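Local structure of virulence factor (Pectobacterium carotovorum, 2W3Y) at residues I32-S37 with A77-A82; Y47-A52 with N267-N272; P103-D108 with E237-K242. The protein is an S-palmitoylated virulence factor of a Drosophila pathogen, binds to lipid vesicles and probably contributes to infection of the insect. All coordinates share one frame; numbering follows the deposited sequence.

Contact 1 of 3, residues I32-S37 with A77-A82; sequences IVPGLS and AVNKKA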
ATOM      1  N   ILE A  32      -3.589  -9.969  10.954  1.00 26.35           N
ATOM      2  CA  ILE A  32      -2.668  -9.240  10.080  1.00 24.59           C
ATOM      3  C   ILE A  32      -1.571  -8.594  10.901  1.00 23.83           C
ATOM      4  O   ILE A  32      -1.650  -8.562  12.132  1.00 23.50           O
ATOM      5  CB  ILE A  32      -3.392  -8.207   9.149  1.00 25.00           C
ATOM      6  CG1 ILE A  32      -4.008  -7.053   9.966  1.00 25.46           C
ATOM      7  CG2 ILE A  32      -4.408  -8.948   8.237  1.00 24.66           C
ATOM      8  CD1 ILE A  32      -4.441  -5.835   9.122  1.00 23.93           C
ATOM      9  N   VAL A  33      -0.536  -8.109  10.226  1.00 22.80           N
ATOM     10  CA  VAL A  33       0.573  -7.493  10.903  1.00 22.15           C
ATOM     11  C   VAL A  33       0.084  -6.161  11.492  1.00 22.40           C
ATOM     12  O   VAL A  33      -0.494  -5.345  10.768  1.00 22.40           O
ATOM     13  CB  VAL A  33       1.767  -7.300   9.954  1.00 22.44           C
ATOM     14  CG1 VAL A  33       2.873  -6.444  10.617  1.00 21.93           C
ATOM     15  CG2 VAL A  33       2.294  -8.681   9.467  1.00 20.95           C
ATOM     16  N   PRO A  34       0.272  -5.963  12.810  1.00 21.75           N
ATOM     17  CA  PRO A  34      -0.208  -4.727  13.453  1.00 22.52           C
ATOM     18  C   PRO A  34       0.403  -3.470  12.830  1.00 22.72           C
ATOM     19  O   PRO A  34       1.611  -3.430  12.549  1.00 23.13           O
ATOM     20  CB  PRO A  34       0.230  -4.901  14.915  1.00 21.98           C
ATOM     21  CG  PRO A  34       0.289  -6.407  15.081  1.00 22.40           C
ATOM     22  CD  PRO A  34       0.881  -6.877  13.788  1.00 21.56           C
ATOM     23  N   GLY A  35      -0.436  -2.461  12.614  1.00 22.68           N
ATOM     24  CA  GLY A  35      -0.033  -1.259  11.883  1.00 22.83           C
ATOM     25  C   GLY A  35       1.056  -0.460  12.572  1.00 22.88           C
ATOM     26  O   GLY A  35       1.897   0.136  11.913  1.00 23.00           O
ATOM     27  N   LEU A  36       1.033  -0.429  13.901  1.00 23.25           N
ATOM     28  CA  LEU A  36       2.019   0.349  14.628  1.00 23.62           C
ATOM     29  C   LEU A  36       2.552  -0.412  15.841  1.00 23.80           C
ATOM     30  O   LEU A  36       1.789  -0.871  16.684  1.00 24.29           O
ATOM     31  CB  LEU A  36       1.439   1.716  15.022  1.00 23.52           C
ATOM     32  CG  LEU A  36       2.275   2.670  15.883  1.00 23.71           C
ATOM     33  CD1 LEU A  36       3.533   3.101  15.136  1.00 23.86           C
ATOM     34  CD2 LEU A  36       1.449   3.875  16.299  1.00 24.65           C
ATOM     35  N   SER A  37       3.875  -0.506  15.931  1.00 23.20           N
ATOM     36  CA  SER A  37       4.537  -1.348  16.912  1.00 23.66           C
ATOM     37  C   SER A  37       5.879  -0.756  17.301  1.00 23.87           C
ATOM     38  O   SER A  37       6.457   0.046  16.560  1.00 22.85           O
ATOM     39  CB  SER A  37       4.764  -2.745  16.296  1.00 23.86           C
ATOM     40  OG  SER A  37       5.780  -3.443  16.974  1.00 25.67           O
ATOM     41  N   ALA A  77      -0.405 -13.675   5.688  1.00 22.33           N
ATOM     42  CA  ALA A  77       0.670 -14.629   5.352  1.00 22.86           C
ATOM     43  C   ALA A  77       2.003 -14.255   6.007  1.00 23.41           C
ATOM     44  O   ALA A  77       2.679 -15.106   6.593  1.00 22.95           O
ATOM     45  CB  ALA A  77       0.837 -14.732   3.831  1.00 23.35           C
ATOM     46  N   VAL A  78       2.355 -12.972   5.927  1.00 23.14           N
ATOM     47  CA  VAL A  78       3.564 -12.429   6.545  1.00 23.41           C
ATOM     48  C   VAL A  78       3.551 -12.616   8.059  1.00 23.57           C
ATOM     49  O   VAL A  78       4.538 -13.073   8.624  1.00 22.64           O
ATOM     50  CB  VAL A  78       3.763 -10.913   6.222  1.00 23.45           C
ATOM     51  CG1 VAL A  78       4.820 -10.294   7.162  1.00 23.62           C
ATOM     52  CG2 VAL A  78       4.151 -10.730   4.768  1.00 23.20           C
ATOM     53  N   ASN A  79       2.434 -12.240   8.687  1.00 24.08           N
ATOM     54  CA  ASN A  79       2.219 -12.380  10.120  1.00 25.06           C
ATOM     55  C   ASN A  79       2.429 -13.811  10.634  1.00 25.72           C
ATOM     56  O   ASN A  79       3.087 -14.029  11.665  1.00 25.60           O
ATOM     57  CB  ASN A  79       0.805 -11.926  10.475  1.00 25.17           C
ATOM     58  CG  ASN A  79       0.592 -11.827  11.970  1.00 25.22           C
ATOM     59  OD1 ASN A  79       1.228 -11.022  12.643  1.00 24.57           O
ATOM     60  ND2 ASN A  79      -0.300 -12.657  12.498  1.00 23.57           N
ATOM     61  N   LYS A  80       1.858 -14.761   9.904  1.00 26.17           N
ATOM     62  CA  LYS A  80       2.056 -16.180  10.152  1.00 27.67           C
ATOM     63  C   LYS A  80       3.497 -16.628   9.850  1.00 27.71           C
ATOM     64  O   LYS A  80       4.128 -17.294  10.677  1.00 28.27           O
ATOM     65  CB  LYS A  80       1.049 -17.004   9.332  1.00 27.44           C
ATOM     66  CG  LYS A  80       1.011 -18.503   9.679  1.00 30.08           C
ATOM     67  CD  LYS A  80       0.878 -18.745  11.187  1.00 32.86           C
ATOM     68  CE  LYS A  80       0.975 -20.228  11.521  1.00 34.60           C
ATOM     69  NZ  LYS A  80      -0.235 -20.977  11.063  1.00 35.31           N
ATOM     70  N   LYS A  81       4.018 -16.245   8.690  1.00 27.86           N
ATOM     71  CA  LYS A  81       5.343 -16.699   8.246  1.00 28.04           C
ATOM     72  C   LYS A  81       6.497 -16.157   9.087  1.00 27.52           C
ATOM     73  O   LYS A  81       7.490 -16.857   9.277  1.00 27.08           O
ATOM     74  CB  LYS A  81       5.555 -16.382   6.753  1.00 28.25           C
ATOM     75  CG  LYS A  81       6.887 -16.841   6.137  1.00 29.75           C
ATOM     76  CD  LYS A  81       6.868 -16.672   4.621  1.00 30.29           C
ATOM     77  CE  LYS A  81       8.254 -16.888   3.989  1.00 33.18           C
ATOM     78  NZ  LYS A  81       8.749 -18.276   4.217  1.00 35.20           N
ATOM     79  N   ALA A  82       6.382 -14.913   9.574  1.00 25.92           N
ATOM     80  CA  ALA A  82       7.457 -14.294  10.358  1.00 25.77           C
ATOM     81  C   ALA A  82       7.792 -15.136  11.596  1.00 25.32           C
ATOM     82  O   ALA A  82       6.896 -15.480  12.349  1.00 25.27           O
ATOM     83  CB  ALA A  82       7.072 -12.851  10.782  1.00 25.20           C
TER
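The side-chain amide of Asn79 lies flat against the backbone of Ile32 and Val33. This is loop-on-helix packing within the mixed alpha/beta fold of Evf. The loop entering strand 36-37 passes across the last turns of helix 57-81. The peptide group between Ile32 and Val33 covers one face of the amide, and the two planes are only about 20° apart. Ile32 O stands over that face, 4.0 Å from Asn79 CG. The OD1 end of the amide is hydrogen-bonded to Lys88 NZ, and Pro34 CD is at the fringe, 4.3 Å from Asn79 OD1. Asn79 has CG anti to its backbone N (chi1 -170°), which puts CG over the Ile32-Val33 backbone. Asn79 OD1 and Ile32 O are 3.8 Å apart, two oxygens that would repel mildly. The Lys88 ammonium probably offsets this.

The Val33 and Asn79 side chains run past each other, pointing opposite ways. The CG2 branch of Val33 does the touching. It reaches the helix backbone at Asn79 N, 3.6 Å away, and meets Asn79 CB almost as closely. Ser75 OG, one turn back in the helix, takes a hydrogen bond from Val33 N and ties the loop down. Trp94 of helix 91-105 packs against both Val33 and Val78. Beside it the two valines touch directly, Val33 CG2 to Val78 CG1 at 3.8 Å.

Contact 2 of 3, residues Y47-A52 with N267-N272; sequences YQFNEA and NGVKPN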
ATOM      1  N   TYR A  47      -5.522   4.549  -2.153  1.00 21.65           N
ATOM      2  CA  TYR A  47      -5.561   5.841  -2.820  1.00 21.98           C
ATOM      3  C   TYR A  47      -6.330   5.732  -4.116  1.00 22.33           C
ATOM      4  O   TYR A  47      -6.000   4.924  -4.983  1.00 22.93           O
ATOM      5  CB  TYR A  47      -4.164   6.368  -3.129  1.00 22.23           C
ATOM      6  CG  TYR A  47      -3.261   6.519  -1.924  1.00 22.26           C
ATOM      7  CD1 TYR A  47      -3.761   6.972  -0.698  1.00 23.18           C
ATOM      8  CD2 TYR A  47      -1.897   6.218  -2.014  1.00 22.92           C
ATOM      9  CE1 TYR A  47      -2.933   7.103   0.424  1.00 22.83           C
ATOM     10  CE2 TYR A  47      -1.054   6.362  -0.897  1.00 22.60           C
ATOM     11  CZ  TYR A  47      -1.583   6.810   0.314  1.00 22.23           C
ATOM     12  OH  TYR A  47      -0.773   6.963   1.424  1.00 20.72           O
ATOM     13  N   GLN A  48      -7.349   6.558  -4.251  1.00 21.40           N
ATOM     14  CA  GLN A  48      -8.006   6.698  -5.541  1.00 20.88           C
ATOM     15  C   GLN A  48      -7.696   8.062  -6.118  1.00 20.47           C
ATOM     16  O   GLN A  48      -7.892   9.076  -5.453  1.00 21.02           O
ATOM     17  CB  GLN A  48      -9.512   6.478  -5.427  1.00 19.93           C
ATOM     18  CG  GLN A  48     -10.189   6.560  -6.793  1.00 20.71           C
ATOM     19  CD  GLN A  48     -11.687   6.343  -6.736  1.00 22.21           C
ATOM     20  OE1 GLN A  48     -12.196   5.630  -5.865  1.00 21.32           O
ATOM     21  NE2 GLN A  48     -12.405   6.963  -7.670  1.00 20.82           N
ATOM     22  N   PHE A  49      -7.207   8.084  -7.353  1.00 20.84           N
ATOM     23  CA  PHE A  49      -6.855   9.330  -8.008  1.00 21.46           C
ATOM     24  C   PHE A  49      -7.936   9.717  -8.998  1.00 21.95           C
ATOM     25  O   PHE A  49      -8.058   9.105 -10.053  1.00 22.33           O
ATOM     26  CB  PHE A  49      -5.478   9.237  -8.690  1.00 21.01           C
ATOM     27  CG  PHE A  49      -4.372   8.888  -7.746  1.00 20.76           C
ATOM     28  CD1 PHE A  49      -4.079   9.712  -6.652  1.00 20.30           C
ATOM     29  CD2 PHE A  49      -3.639   7.712  -7.925  1.00 23.87           C
ATOM     30  CE1 PHE A  49      -3.042   9.383  -5.755  1.00 21.72           C
ATOM     31  CE2 PHE A  49      -2.612   7.375  -7.041  1.00 23.93           C
ATOM     32  CZ  PHE A  49      -2.315   8.205  -5.958  1.00 22.04           C
ATOM     33  N   ASN A  50      -8.725  10.722  -8.606  1.00 23.15           N
ATOM     34  CA  ASN A  50      -9.870  11.254  -9.370  1.00 23.78           C
ATOM     35  C   ASN A  50     -11.118  10.393  -9.276  1.00 24.45           C
ATOM     36  O   ASN A  50     -11.036   9.177  -9.237  1.00 23.51           O
ATOM     37  CB  ASN A  50      -9.505  11.505 -10.842  1.00 24.13           C
ATOM     38  CG  ASN A  50      -8.371  12.495 -11.001  1.00 23.75           C
ATOM     39  OD1 ASN A  50      -8.344  13.529 -10.339  1.00 23.76           O
ATOM     40  ND2 ASN A  50      -7.432  12.185 -11.896  1.00 23.27           N
ATOM     41  N   GLU A  51     -12.275  11.052  -9.235  1.00 25.91           N
ATOM     42  CA  GLU A  51     -13.558  10.366  -9.323  1.00 27.76           C
ATOM     43  C   GLU A  51     -13.666   9.704 -10.688  1.00 28.29           C
ATOM     44  O   GLU A  51     -13.187  10.245 -11.689  1.00 28.64           O
ATOM     45  CB  GLU A  51     -14.721  11.345  -9.112  1.00 28.14           C
ATOM     46  CG  GLU A  51     -14.906  11.826  -7.657  1.00 29.94           C
ATOM     47  CD  GLU A  51     -15.759  10.878  -6.810  1.00 33.79           C
ATOM     48  OE1 GLU A  51     -16.213   9.825  -7.330  1.00 35.61           O
ATOM     49  OE2 GLU A  51     -15.974  11.179  -5.609  1.00 35.92           O
ATOM     50  N   ALA A  52     -14.259   8.518 -10.701  1.00 28.90           N
ATOM     51  CA  ALA A  52     -14.496   7.755 -11.915  1.00 30.23           C
ATOM     52  C   ALA A  52     -15.671   8.344 -12.705  1.00 31.03           C
ATOM     53  O   ALA A  52     -16.607   8.861 -12.105  1.00 30.71           O
ATOM     54  CB  ALA A  52     -14.783   6.307 -11.558  1.00 29.51           C
ATOM     55  N   ASN A 267      -8.683  14.569  -5.635  1.00 26.50           N
ATOM     56  CA  ASN A 267      -9.240  15.310  -6.766  1.00 27.43           C
ATOM     57  C   ASN A 267      -8.196  16.142  -7.497  1.00 27.15           C
ATOM     58  O   ASN A 267      -7.215  16.598  -6.886  1.00 27.30           O
ATOM     59  CB  ASN A 267     -10.391  16.215  -6.303  1.00 28.21           C
ATOM     60  CG  ASN A 267     -11.531  15.429  -5.666  1.00 29.30           C
ATOM     61  OD1 ASN A 267     -12.053  14.479  -6.257  1.00 31.66           O
ATOM     62  ND2 ASN A 267     -11.911  15.814  -4.450  1.00 30.34           N
ATOM     63  N   GLY A 268      -8.424  16.332  -8.798  1.00 26.93           N
ATOM     64  CA  GLY A 268      -7.552  17.131  -9.669  1.00 27.48           C
ATOM     65  C   GLY A 268      -6.161  16.553  -9.867  1.00 27.61           C
ATOM     66  O   GLY A 268      -5.179  17.296  -9.882  1.00 28.65           O
ATOM     67  N   VAL A 269      -6.074  15.232 -10.035  1.00 27.47           N
ATOM     68  CA  VAL A 269      -4.783  14.525 -10.129  1.00 27.26           C
ATOM     69  C   VAL A 269      -4.420  14.146 -11.574  1.00 27.92           C
ATOM     70  O   VAL A 269      -5.271  13.703 -12.343  1.00 27.35           O
ATOM     71  CB  VAL A 269      -4.780  13.252  -9.218  1.00 27.18           C
ATOM     72  CG1 VAL A 269      -3.379  12.577  -9.155  1.00 25.71           C
ATOM     73  CG2 VAL A 269      -5.250  13.610  -7.817  1.00 25.93           C
ATOM     74  N   LYS A 270      -3.146  14.308 -11.935  1.00 28.42           N
ATOM     75  CA  LYS A 270      -2.654  13.785 -13.207  1.00 28.68           C
ATOM     76  C   LYS A 270      -1.368  12.977 -13.021  1.00 28.54           C
ATOM     77  O   LYS A 270      -0.684  13.149 -12.012  1.00 28.03           O
ATOM     78  CB  LYS A 270      -2.482  14.915 -14.238  1.00 29.43           C
ATOM     79  CG  LYS A 270      -1.456  15.988 -13.890  1.00 32.73           C
ATOM     80  CD  LYS A 270      -1.031  16.722 -15.162  1.00 38.08           C
ATOM     81  CE  LYS A 270      -0.880  18.229 -14.938  1.00 40.63           C
ATOM     82  NZ  LYS A 270       0.370  18.640 -14.224  1.00 42.49           N
ATOM     83  N   PRO A 271      -1.034  12.085 -13.988  1.00 28.14           N
ATOM     84  CA  PRO A 271       0.223  11.341 -13.897  1.00 27.95           C
ATOM     85  C   PRO A 271       1.434  12.277 -14.032  1.00 27.64           C
ATOM     86  O   PRO A 271       1.343  13.334 -14.672  1.00 27.06           O
ATOM     87  CB  PRO A 271       0.159  10.379 -15.102  1.00 28.13           C
ATOM     88  CG  PRO A 271      -1.278  10.386 -15.546  1.00 27.81           C
ATOM     89  CD  PRO A 271      -1.773  11.745 -15.220  1.00 28.65           C
ATOM     90  N   ASN A 272       2.540  11.918 -13.390  1.00 27.30           N
ATOM     91  CA  ASN A 272       3.796  12.638 -13.605  1.00 27.21           C
ATOM     92  C   ASN A 272       4.634  11.925 -14.674  1.00 27.94           C
ATOM     93  O   ASN A 272       4.190  10.922 -15.251  1.00 27.07           O
ATOM     94  CB  ASN A 272       4.548  12.868 -12.270  1.00 26.77           C
ATOM     95  CG  ASN A 272       5.230  11.614 -11.713  1.00 25.39           C
ATOM     96  OD1 ASN A 272       5.333  10.563 -12.364  1.00 24.04           O
ATOM     97  ND2 ASN A 272       5.726  11.736 -10.480  1.00 24.68           N
TER
HETATM   98  O   HOH W   1     -10.540  15.259 -10.360  1.00 29.40           O
HETATM   99  O   HOH W   2     -12.249  13.980  -8.965  1.00 28.17           O
HETATM  100  O   HOH W   3     -14.033  13.506  -4.837  1.00 54.86           O
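Asn50 and Asn267 bring the two backbones to 4.9 Å between CA atoms, just where the chain leaves strand 40-49, and Asn50 turns there with a positive phi of 78°. The motif is a side-chain amide that pairs with a backbone much as a beta-strand partner would. Asn50 OD1 accepts from Val269 N at 2.9 Å. The bond is nearly straight (172°) and uses a lone pair in the carbonyl plane. Asn50 ND2 donates to Val269 O at 2.7 Å, almost within its own amide plane. Two bonds to one residue fix the rotation of the amide. Water 1 also donates to OD1 and accepts from Gly268 N. ND2 also donates to Leu177 O of strand 166-179, joining the main sheet to the C-terminal segment.

Val269 CG1 packs obliquely on the Phe49 ring, 3.9 Å from Phe49 CD1. Val136 and Ile130 add to this apolar patch, and the Phe49 side chain is about 10 Å from the bound palmitic acid. The Glu51 and Asn267 side chains run alongside each other, carboxylate and amide planes 14° apart, with water between their polar ends. Water 2 links Asn267 OD1 to Glu51 N. Water 3 donates to Asn267 OD1, at 2.6 Å, and Glu51 OE2.

Contact 3 of 3, residues P103-D108 with E237-K242; sequences PAFFTD and ETFKKK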
ATOM      1  N   PRO A 103       2.428 -13.045 -10.163  1.00 30.77           N
ATOM      2  CA  PRO A 103       2.291 -13.871 -11.379  1.00 31.05           C
ATOM      3  C   PRO A 103       0.890 -14.469 -11.535  1.00 31.28           C
ATOM      4  O   PRO A 103       0.388 -14.617 -12.660  1.00 31.36           O
ATOM      5  CB  PRO A 103       3.309 -14.988 -11.154  1.00 31.35           C
ATOM      6  CG  PRO A 103       4.280 -14.439 -10.190  1.00 31.22           C
ATOM      7  CD  PRO A 103       3.490 -13.563  -9.280  1.00 30.47           C
ATOM      8  N   ALA A 104       0.252 -14.755 -10.400  1.00 31.39           N
ATOM      9  CA  ALA A 104      -1.053 -15.405 -10.353  1.00 31.13           C
ATOM     10  C   ALA A 104      -2.223 -14.523 -10.787  1.00 30.83           C
ATOM     11  O   ALA A 104      -3.089 -14.972 -11.543  1.00 31.20           O
ATOM     12  CB  ALA A 104      -1.299 -15.960  -8.954  1.00 31.21           C
ATOM     13  N   PHE A 105      -2.250 -13.272 -10.318  1.00 30.15           N
ATOM     14  CA  PHE A 105      -3.430 -12.413 -10.475  1.00 29.19           C
ATOM     15  C   PHE A 105      -3.147 -11.040 -11.084  1.00 28.83           C
ATOM     16  O   PHE A 105      -4.056 -10.234 -11.277  1.00 27.80           O
ATOM     17  CB  PHE A 105      -4.104 -12.193  -9.114  1.00 29.67           C
ATOM     18  CG  PHE A 105      -4.429 -13.454  -8.374  1.00 29.31           C
ATOM     19  CD1 PHE A 105      -5.494 -14.253  -8.767  1.00 29.21           C
ATOM     20  CD2 PHE A 105      -3.693 -13.818  -7.257  1.00 29.94           C
ATOM     21  CE1 PHE A 105      -5.814 -15.406  -8.068  1.00 29.75           C
ATOM     22  CE2 PHE A 105      -3.994 -14.982  -6.543  1.00 30.49           C
ATOM     23  CZ  PHE A 105      -5.059 -15.777  -6.950  1.00 31.48           C
ATOM     24  N   PHE A 106      -1.885 -10.763 -11.386  1.00 28.69           N
ATOM     25  CA  PHE A 106      -1.502  -9.406 -11.765  1.00 29.27           C
ATOM     26  C   PHE A 106      -0.680  -9.370 -13.050  1.00 29.84           C
ATOM     27  O   PHE A 106      -0.219 -10.402 -13.554  1.00 30.22           O
ATOM     28  CB  PHE A 106      -0.719  -8.730 -10.628  1.00 28.89           C
ATOM     29  CG  PHE A 106      -1.521  -8.517  -9.367  1.00 27.59           C
ATOM     30  CD1 PHE A 106      -2.081  -7.279  -9.091  1.00 25.81           C
ATOM     31  CD2 PHE A 106      -1.698  -9.547  -8.447  1.00 27.14           C
ATOM     32  CE1 PHE A 106      -2.832  -7.076  -7.935  1.00 25.63           C
ATOM     33  CE2 PHE A 106      -2.439  -9.356  -7.295  1.00 25.82           C
ATOM     34  CZ  PHE A 106      -3.009  -8.112  -7.036  1.00 27.95           C
ATOM     35  N   THR A 107      -0.471  -8.169 -13.554  1.00 30.03           N
ATOM     36  CA  THR A 107       0.304  -7.978 -14.767  1.00 31.07           C
ATOM     37  C   THR A 107       1.267  -6.803 -14.561  1.00 31.21           C
ATOM     38  O   THR A 107       1.246  -6.177 -13.498  1.00 30.49           O
ATOM     39  CB  THR A 107      -0.639  -7.820 -15.990  1.00 30.89           C
ATOM     40  OG1 THR A 107       0.128  -7.824 -17.201  1.00 33.73           O
ATOM     41  CG2 THR A 107      -1.499  -6.565 -15.897  1.00 30.84           C
ATOM     42  N   ASP A 108       2.104  -6.523 -15.563  1.00 31.93           N
ATOM     43  CA  ASP A 108       3.157  -5.492 -15.489  1.00 32.22           C
ATOM     44  C   ASP A 108       3.871  -5.464 -14.132  1.00 31.73           C
ATOM     45  O   ASP A 108       3.832  -4.455 -13.412  1.00 31.51           O
ATOM     46  CB  ASP A 108       2.607  -4.104 -15.849  1.00 32.75           C
ATOM     47  CG  ASP A 108       2.160  -4.007 -17.302  1.00 35.40           C
ATOM     48  OD1 ASP A 108       2.744  -4.688 -18.184  1.00 37.73           O
ATOM     49  OD2 ASP A 108       1.223  -3.239 -17.562  1.00 36.72           O
ATOM     50  N   GLU A 237     -15.354 -15.556 -16.320  1.00 43.21           N
ATOM     51  CA  GLU A 237     -16.004 -16.114 -15.132  1.00 43.31           C
ATOM     52  C   GLU A 237     -15.125 -17.095 -14.350  1.00 42.88           C
ATOM     53  O   GLU A 237     -15.208 -17.163 -13.123  1.00 42.49           O
ATOM     54  CB  GLU A 237     -17.339 -16.784 -15.492  1.00 43.89           C
ATOM     55  CG  GLU A 237     -18.352 -15.889 -16.229  1.00 46.61           C
ATOM     56  CD  GLU A 237     -19.106 -14.910 -15.323  1.00 50.02           C
ATOM     57  OE1 GLU A 237     -18.710 -14.729 -14.146  1.00 50.30           O
ATOM     58  OE2 GLU A 237     -20.105 -14.315 -15.804  1.00 51.43           O
ATOM     59  N   THR A 238     -14.287 -17.849 -15.060  1.00 42.52           N
ATOM     60  CA  THR A 238     -13.428 -18.850 -14.424  1.00 42.31           C
ATOM     61  C   THR A 238     -12.211 -18.190 -13.751  1.00 41.42           C
ATOM     62  O   THR A 238     -11.644 -18.740 -12.813  1.00 41.31           O
ATOM     63  CB  THR A 238     -12.986 -19.982 -15.405  1.00 42.47           C
ATOM     64  OG1 THR A 238     -11.814 -19.581 -16.126  1.00 43.79           O
ATOM     65  CG2 THR A 238     -14.106 -20.331 -16.387  1.00 42.70           C
ATOM     66  N   PHE A 239     -11.825 -17.013 -14.234  1.00 40.72           N
ATOM     67  CA  PHE A 239     -10.804 -16.208 -13.556  1.00 40.24           C
ATOM     68  C   PHE A 239     -11.404 -15.487 -12.335  1.00 39.95           C
ATOM     69  O   PHE A 239     -10.785 -15.455 -11.261  1.00 40.46           O
ATOM     70  CB  PHE A 239     -10.139 -15.212 -14.512  1.00 39.71           C
ATOM     71  CG  PHE A 239      -9.102 -14.333 -13.851  1.00 39.50           C
ATOM     72  CD1 PHE A 239      -7.871 -14.856 -13.457  1.00 38.44           C
ATOM     73  CD2 PHE A 239      -9.364 -12.982 -13.621  1.00 38.38           C
ATOM     74  CE1 PHE A 239      -6.915 -14.046 -12.842  1.00 39.35           C
ATOM     75  CE2 PHE A 239      -8.418 -12.166 -13.011  1.00 39.03           C
ATOM     76  CZ  PHE A 239      -7.188 -12.696 -12.622  1.00 38.48           C
ATOM     77  N   LYS A 240     -12.597 -14.915 -12.499  1.00 39.33           N
ATOM     78  CA  LYS A 240     -13.348 -14.334 -11.378  1.00 38.72           C
ATOM     79  C   LYS A 240     -13.486 -15.338 -10.219  1.00 38.50           C
ATOM     80  O   LYS A 240     -13.372 -14.966  -9.043  1.00 37.90           O
ATOM     81  CB  LYS A 240     -14.721 -13.851 -11.852  1.00 38.87           C
ATOM     82  CG  LYS A 240     -15.629 -13.300 -10.758  1.00 39.02           C
ATOM     83  CD  LYS A 240     -16.732 -12.440 -11.348  1.00 40.33           C
ATOM     84  CE  LYS A 240     -17.925 -12.299 -10.405  1.00 41.83           C
ATOM     85  NZ  LYS A 240     -17.600 -11.671  -9.088  1.00 41.77           N
ATOM     86  N   LYS A 241     -13.702 -16.611 -10.561  1.00 37.70           N
ATOM     87  CA  LYS A 241     -13.869 -17.671  -9.565  1.00 37.70           C
ATOM     88  C   LYS A 241     -12.602 -18.044  -8.805  1.00 36.89           C
ATOM     89  O   LYS A 241     -12.661 -18.253  -7.590  1.00 36.36           O
ATOM     90  CB  LYS A 241     -14.499 -18.931 -10.176  1.00 38.13           C
ATOM     91  CG  LYS A 241     -16.006 -18.839 -10.316  1.00 39.74           C
ATOM     92  CD  LYS A 241     -16.643 -20.221 -10.485  1.00 44.04           C
ATOM     93  CE  LYS A 241     -16.461 -20.782 -11.891  1.00 45.40           C
ATOM     94  NZ  LYS A 241     -17.434 -21.895 -12.139  1.00 47.18           N
ATOM     95  N   LYS A 242     -11.465 -18.140  -9.493  1.00 36.17           N
ATOM     96  CA  LYS A 242     -10.228 -18.454  -8.768  1.00 36.15           C
ATOM     97  C   LYS A 242      -9.801 -17.306  -7.841  1.00 34.88           C
ATOM     98  O   LYS A 242      -9.324 -17.560  -6.741  1.00 34.70           O
ATOM     99  CB  LYS A 242      -9.082 -18.956  -9.672  1.00 36.29           C
ATOM    100  CG  LYS A 242      -8.433 -17.936 -10.596  1.00 37.49           C
ATOM    101  CD  LYS A 242      -7.068 -18.456 -11.109  1.00 37.47           C
ATOM    102  CE  LYS A 242      -5.897 -17.846 -10.331  1.00 39.65           C
ATOM    103  NZ  LYS A 242      -4.729 -18.747 -10.133  1.00 39.71           N
TER
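Phe105, at the end of helix 91-105, meets Phe239 of helix 237-250 in an apolar contact. This is helix-end packing in the alpha/beta fold, where the chain passes from helix 91-105 into strand 106-107. Phe105 CD1 is 4.3 Å from Phe239 CE1, a loose and oblique approach. Ala104 CB sits over one face of the Phe105 ring, nearer its rim than its centre, 3.6 Å from the plane. Phe70, Phe246 and Phe228 also touch Phe105, which is buried in an aromatic cluster.

The second kind is the lysine chain. Lys242 and Phe105 meet tip to tip. The chain bends at chi3 (-100°) and chi4 (146°), both away from the usual staggered values. Lys242 CE is modelled 3.3 Å from Phe105 CE1, short for two carbons. On both counts the exact placing of the lysine tip is doubtful.

The third is ring edge against carbonyl. Ala104 O and Phe105 O both lie at the edge of the Phe239 ring, near its plane. They are 4.1 Å from CE1 and 4.2 Å from CZ of Phe239 respectively, so only weak attraction is likely. Ala104 O has a stronger partner in Arg229 NH2, with which it is hydrogen-bonded.

How the contacts relate
From the N terminus, residues 32-37 lead into the strand pair 36-37 and 40-49, and 47-52 leave it at the far end of strand 40-49. Contact 1 closes at 77-82, tying the loop before strand 36-37 to the end of helix 57-81. Since 47-52 falls inside that loop and 267-272 outside it, contacts 1 and 2 cross. Contact 3 opens only after contact 1 has closed, so these two are in series. It ties the end of helix 91-105 to helix 237-250. Contact 2 closes last, with contact 3 nested inside it, and joins the end of strand 40-49 to the C-terminal segment. All three reach the same mixed sheet. Contacts 1 and 2 lie on opposite sides of the chain's centre.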